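Local coordinates for protein TsrE (Streptomyces laurentii, PDB 7CWW) that probably acts as a cyclase in thiopeptide antibiotic biosynthesis, helping to form the central nitrogen heterocycle of a thiostrepton-type thiopeptide, at residues V137-L142 with E199-R204; E218-D221 with A226-W229. All blocks are in the same frame, centred on the assembly; numbering follows the deposited sequence.

Contact 1 of 2, residues V137-L142 with E199-R204; sequences VAFDFL and ELLRPR
Phe-139 of helix 131-149 reaches across to Leu-201 and Arg-204 of helix 183-211, a helix-helix crossing in the mostly helical part of this lantibiotic-dehydratase C-terminal-family protein. The axes of the two short helical segments come no nearer than 11.9 Å and cross at -38°. A gap that wide suits a long aromatic side chain. With CG anti to the backbone N (chi1 -174°), the Phe-139 ring extends straight at the other helix, and its CE1 comes 3.6 Å from CD2 of Leu-201. That one methyl of the branched leucine does the touching and meets the ring obliquely. Across the same ring, Phe-139 CE2 lies 4.0 Å from Arg-204 CG, which also approaches obliquely and from the same side of the ring plane.

Arg-204 then bends at chi2 and carries its guanidinium to Asp-140. Arg-204 NH1 donates to Asp-140 OD2 at 2.9 Å from above the carboxylate plane, while Arg-204 NE gives Asp-140 OD1 only a weak bond at 3.3 Å. Carboxylate and guanidinium planes stand 66° apart, so this salt bridge uses both oxygens without the coplanar, side-on pairing. Leu-208 and Pro-223 also pack on Asp-140.

Arginine thus serves twice, its CG methylene packing against the ring and its charge meeting a buried aspartate. The ion pair probably favours the ionised carboxylate, and it joins helix 131-149 to helix 183-211 next to the apolar Phe-139/Leu-201 contact.

Contact 2 of 2, residues E218-D221 with A226-W229; sequences ELTD and AREW
Arg-227, in the first turns of helix 224-245, reaches back to Glu-218, Leu-219 and Thr-220 in the loop that leads into that helix, a local loop-to-helix contact within a helical bundle. Its side chain is extended from CG to NE, with CG anti to the backbone N (chi1 -169°), and this length lets the guanidinium meet a backbone carbonyl. Arg-227 NE donates to Glu-218 O at 3.1 Å, nearly along the C=O axis (163°), though the oxygen sits 21° out of the guanidinium plane.

A water bridges the two residues. It donates to the same Glu-218 O and to Glu-218 OE1, and accepts from Arg-227 NH2 at 2.9 Å. The carbonyl oxygen therefore receives two bonds, one from the arginine and one from the water. The Glu-218 carboxylate, placed by the bend at chi2, meets the guanidinium directly only through a long salt bridge, Glu-218 OE1 to Arg-227 NH2 at 4.0 Å, so the water bridges the two charges, with hydrogen bonds to both OE1 and NH2.

Leu-219 turns its side chain toward the helix, where an apolar residue suits a buried place against Leu-230, and it takes a left-handed backbone conformation. Over one face of the guanidinium lies the methyl of Thr-220, with CG2 4.0 Å from Arg-227 NH2.

In the fold
From the N terminus, the chain passes the three-stranded antiparallel sheet before entering the helical part, where helix 131-149 supplies the first half of contact 1. Fifty-six intervening residues, mostly helical, lead to 199-204 on helix 183-211, closing a long loop. Contact 2 follows in series, neither nested nor crossed: the loop after helix 183-211 folds against the start of helix 224-245 across only four residues. The two contacts nevertheless meet, because Phe-141 packs on Trp-229 and Ala-226 lies against both Phe-141 and Asp-140. Helix 131-149 is thereby flanked by two helices consecutive in the chain, and His-323 of helix 308-326 joins the Phe-141 and Trp-229 cluster.

Contact 1 of 2, residues V137-L142 with E199-R204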
loop_
_atom_site.group_PDB
_atom_site.type_symbol
_atom_site.label_atom_id
_atom_site.label_comp_id
_atom_site.label_asym_id
_atom_site.label_seq_id
_atom_site.Cartn_x
_atom_site.Cartn_y
_atom_site.Cartn_z
ATOM N N VAL A 137 -8.473 2.767 10.984
ATOM C CA VAL A 137 -7.118 2.265 11.191
ATOM C C VAL A 137 -6.270 2.509 9.952
ATOM O O VAL A 137 -5.113 2.936 10.050
ATOM C CB VAL A 137 -7.163 0.777 11.585
ATOM C CG1 VAL A 137 -5.806 0.137 11.407
ATOM C CG2 VAL A 137 -7.620 0.646 13.033
ATOM N N ALA A 138 -6.841 2.279 8.765
ATOM C CA ALA A 138 -6.099 2.509 7.530
ATOM C C ALA A 138 -5.810 3.989 7.334
ATOM O O ALA A 138 -4.695 4.371 6.955
ATOM C CB ALA A 138 -6.886 1.946 6.334
ATOM N N PHE A 139 -6.807 4.841 7.578
ATOM C CA PHE A 139 -6.586 6.284 7.522
ATOM C C PHE A 139 -5.414 6.680 8.414
ATOM O O PHE A 139 -4.524 7.428 7.993
ATOM C CB PHE A 139 -7.867 7.018 7.942
ATOM C CG PHE A 139 -7.803 8.528 7.790
ATOM C CD1 PHE A 139 -8.112 9.128 6.578
ATOM C CD2 PHE A 139 -7.474 9.334 8.863
ATOM C CE1 PHE A 139 -8.079 10.517 6.426
ATOM C CE2 PHE A 139 -7.441 10.731 8.731
ATOM C CZ PHE A 139 -7.741 11.319 7.509
ATOM N N ASP A 140 -5.378 6.136 9.638
ATOM C CA ASP A 140 -4.316 6.474 10.586
ATOM C C ASP A 140 -2.935 6.168 10.018
ATOM O O ASP A 140 -2.043 7.025 10.036
ATOM C CB ASP A 140 -4.510 5.713 11.896
ATOM C CG ASP A 140 -5.618 6.290 12.761
ATOM O OD1 ASP A 140 -6.192 7.341 12.400
ATOM O OD2 ASP A 140 -5.929 5.663 13.795
ATOM N N PHE A 141 -2.712 4.937 9.541
ATOM C CA PHE A 141 -1.332 4.629 9.174
ATOM C C PHE A 141 -0.952 5.233 7.830
ATOM O O PHE A 141 0.225 5.548 7.616
ATOM C CB PHE A 141 -1.061 3.112 9.257
ATOM C CG PHE A 141 -1.576 2.270 8.085
ATOM C CD1 PHE A 141 -0.897 2.218 6.872
ATOM C CD2 PHE A 141 -2.664 1.427 8.260
ATOM C CE1 PHE A 141 -1.347 1.391 5.824
ATOM C CE2 PHE A 141 -3.127 0.601 7.212
ATOM C CZ PHE A 141 -2.462 0.594 5.998
ATOM N N LEU A 142 -1.922 5.461 6.938
ATOM C CA LEU A 142 -1.610 6.126 5.680
ATOM C C LEU A 142 -1.198 7.578 5.913
ATOM O O LEU A 142 -0.205 8.050 5.343
ATOM C CB LEU A 142 -2.809 6.053 4.730
ATOM C CG LEU A 142 -3.115 4.674 4.156
ATOM C CD1 LEU A 142 -4.396 4.774 3.347
ATOM C CD2 LEU A 142 -1.929 4.136 3.312
ATOM N N GLU A 199 -15.889 17.116 8.183
ATOM C CA GLU A 199 -15.790 17.599 9.555
ATOM C C GLU A 199 -15.172 16.564 10.487
ATOM O O GLU A 199 -14.642 16.933 11.540
ATOM C CB GLU A 199 -17.165 18.036 10.066
ATOM C CG GLU A 199 -17.891 19.011 9.142
ATOM C CD GLU A 199 -18.527 18.319 7.943
ATOM O OE1 GLU A 199 -18.650 18.962 6.877
ATOM O OE2 GLU A 199 -18.884 17.126 8.061
ATOM N N LEU A 200 -15.221 15.283 10.125
ATOM C CA LEU A 200 -14.526 14.256 10.885
ATOM C C LEU A 200 -13.076 14.087 10.440
ATOM O O LEU A 200 -12.196 13.857 11.274
ATOM C CB LEU A 200 -15.266 12.921 10.764
ATOM C CG LEU A 200 -16.418 12.745 11.758
ATOM C CD1 LEU A 200 -17.547 11.925 11.154
ATOM C CD2 LEU A 200 -15.931 12.113 13.057
ATOM N N LEU A 201 -12.804 14.223 9.140
ATOM C CA LEU A 201 -11.485 13.886 8.611
ATOM C C LEU A 201 -10.434 14.937 8.953
ATOM O O LEU A 201 -9.291 14.591 9.279
ATOM C CB LEU A 201 -11.565 13.714 7.103
ATOM C CG LEU A 201 -12.356 12.519 6.591
ATOM C CD1 LEU A 201 -12.595 12.706 5.109
ATOM C CD2 LEU A 201 -11.607 11.239 6.863
ATOM N N ARG A 202 -10.795 16.226 8.862
ATOM C CA ARG A 202 -9.783 17.273 9.004
ATOM C C ARG A 202 -9.185 17.319 10.409
ATOM O O ARG A 202 -7.948 17.287 10.524
ATOM C CB ARG A 202 -10.364 18.620 8.559
ATOM C CG ARG A 202 -10.432 18.739 7.033
ATOM C CD ARG A 202 -11.097 20.019 6.595
ATOM N NE ARG A 202 -10.546 21.161 7.310
ATOM C CZ ARG A 202 -10.928 22.418 7.116
ATOM N NH1 ARG A 202 -11.874 22.699 6.232
ATOM N NH2 ARG A 202 -10.366 23.395 7.813
ATOM N N PRO A 203 -9.963 17.361 11.500
ATOM C CA PRO A 203 -9.317 17.347 12.830
ATOM C C PRO A 203 -8.604 16.041 13.149
ATOM O O PRO A 203 -7.572 16.065 13.838
ATOM C CB PRO A 203 -10.477 17.619 13.802
ATOM C CG PRO A 203 -11.716 17.303 13.036
ATOM C CD PRO A 203 -11.416 17.608 11.604
ATOM N N ARG A 204 -9.104 14.901 12.665
ATOM C CA ARG A 204 -8.371 13.651 12.842
ATOM C C ARG A 204 -7.000 13.724 12.171
ATOM O O ARG A 204 -5.978 13.366 12.770
ATOM C CB ARG A 204 -9.192 12.483 12.283
ATOM C CG ARG A 204 -8.584 11.097 12.527
ATOM C CD ARG A 204 -8.315 10.848 14.010
ATOM N NE ARG A 204 -7.745 9.523 14.257
ATOM C CZ ARG A 204 -6.978 9.217 15.302
ATOM N NH1 ARG A 204 -6.507 7.984 15.446
ATOM N NH2 ARG A 204 -6.674 10.143 16.202
#

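Contact 2 of 2, residues E218-D221 with A226-W229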
loop_
_atom_site.group_PDB
_atom_site.type_symbol
_atom_site.label_atom_id
_atom_site.label_comp_id
_atom_site.label_asym_id
_atom_site.label_seq_id
_atom_site.Cartn_x
_atom_site.Cartn_y
_atom_site.Cartn_z
ATOM N N GLU A 218 10.354 8.275 18.834
ATOM C CA GLU A 218 9.700 7.061 19.322
ATOM C C GLU A 218 8.208 7.034 19.041
ATOM O O GLU A 218 7.598 5.967 19.174
ATOM C CB GLU A 218 9.938 6.878 20.828
ATOM C CG GLU A 218 11.386 6.547 21.167
ATOM C CD GLU A 218 11.716 5.062 21.030
ATOM O OE1 GLU A 218 10.788 4.230 20.934
ATOM O OE2 GLU A 218 12.919 4.723 21.041
ATOM N N LEU A 219 7.611 8.164 18.643
ATOM C CA LEU A 219 6.215 8.195 18.188
ATOM C C LEU A 219 5.264 7.701 19.277
ATOM O O LEU A 219 4.292 6.995 19.001
ATOM C CB LEU A 219 6.011 7.376 16.902
ATOM C CG LEU A 219 6.927 7.613 15.691
ATOM C CD1 LEU A 219 6.560 6.683 14.543
ATOM C CD2 LEU A 219 6.855 9.050 15.246
ATOM N N THR A 220 5.542 8.074 20.528
ATOM C CA THR A 220 4.796 7.507 21.645
ATOM C C THR A 220 3.332 7.942 21.693
ATOM O O THR A 220 2.562 7.345 22.449
ATOM C CB THR A 220 5.480 7.875 22.965
ATOM O OG1 THR A 220 5.538 9.297 23.088
ATOM C CG2 THR A 220 6.897 7.318 23.010
ATOM N N ASP A 221 2.926 8.963 20.942
ATOM C CA ASP A 221 1.536 9.409 20.952
ATOM C C ASP A 221 0.730 8.896 19.761
ATOM O O ASP A 221 -0.467 9.189 19.661
ATOM C CB ASP A 221 1.481 10.940 21.002
ATOM C CG ASP A 221 1.950 11.494 22.348
ATOM O OD1 ASP A 221 1.805 10.800 23.378
ATOM O OD2 ASP A 221 2.476 12.618 22.365
ATOM N N ALA A 226 -0.872 1.949 14.265
ATOM C CA ALA A 226 -0.124 2.777 13.323
ATOM C C ALA A 226 1.329 2.861 13.741
ATOM O O ALA A 226 2.235 2.773 12.900
ATOM C CB ALA A 226 -0.734 4.178 13.233
ATOM N N ARG A 227 1.567 3.015 15.047
ATOM C CA ARG A 227 2.928 3.120 15.550
ATOM C C ARG A 227 3.749 1.904 15.147
ATOM O O ARG A 227 4.885 2.037 14.674
ATOM C CB ARG A 227 2.906 3.277 17.072
ATOM C CG ARG A 227 4.241 3.667 17.681
ATOM C CD ARG A 227 4.126 3.767 19.217
ATOM N NE ARG A 227 5.436 3.864 19.855
ATOM C CZ ARG A 227 5.704 3.430 21.086
ATOM N NH1 ARG A 227 4.753 2.858 21.818
ATOM N NH2 ARG A 227 6.926 3.565 21.588
ATOM N N GLU A 228 3.191 0.706 15.338
ATOM C CA GLU A 228 3.922 -0.513 14.988
ATOM C C GLU A 228 4.195 -0.570 13.491
ATOM O O GLU A 228 5.301 -0.938 13.068
ATOM C CB GLU A 228 3.141 -1.754 15.453
ATOM C CG GLU A 228 3.847 -3.100 15.244
ATOM C CD GLU A 228 5.031 -3.307 16.196
ATOM O OE1 GLU A 228 5.190 -2.510 17.149
ATOM O OE2 GLU A 228 5.802 -4.272 15.993
ATOM N N TRP A 229 3.205 -0.202 12.673
ATOM C CA TRP A 229 3.442 -0.107 11.235
ATOM C C TRP A 229 4.581 0.854 10.930
ATOM O O TRP A 229 5.497 0.522 10.166
ATOM C CB TRP A 229 2.178 0.345 10.504
ATOM C CG TRP A 229 2.494 0.804 9.099
ATOM C CD1 TRP A 229 2.585 2.095 8.653
ATOM C CD2 TRP A 229 2.771 -0.035 7.958
ATOM N NE1 TRP A 229 2.898 2.105 7.305
ATOM C CE2 TRP A 229 3.033 0.815 6.863
ATOM C CE3 TRP A 229 2.855 -1.421 7.770
ATOM C CZ2 TRP A 229 3.332 0.322 5.577
ATOM C CZ3 TRP A 229 3.165 -1.908 6.496
ATOM C CH2 TRP A 229 3.393 -1.029 5.416
HETATM O O HOH W 1 8.750 3.549 19.383
#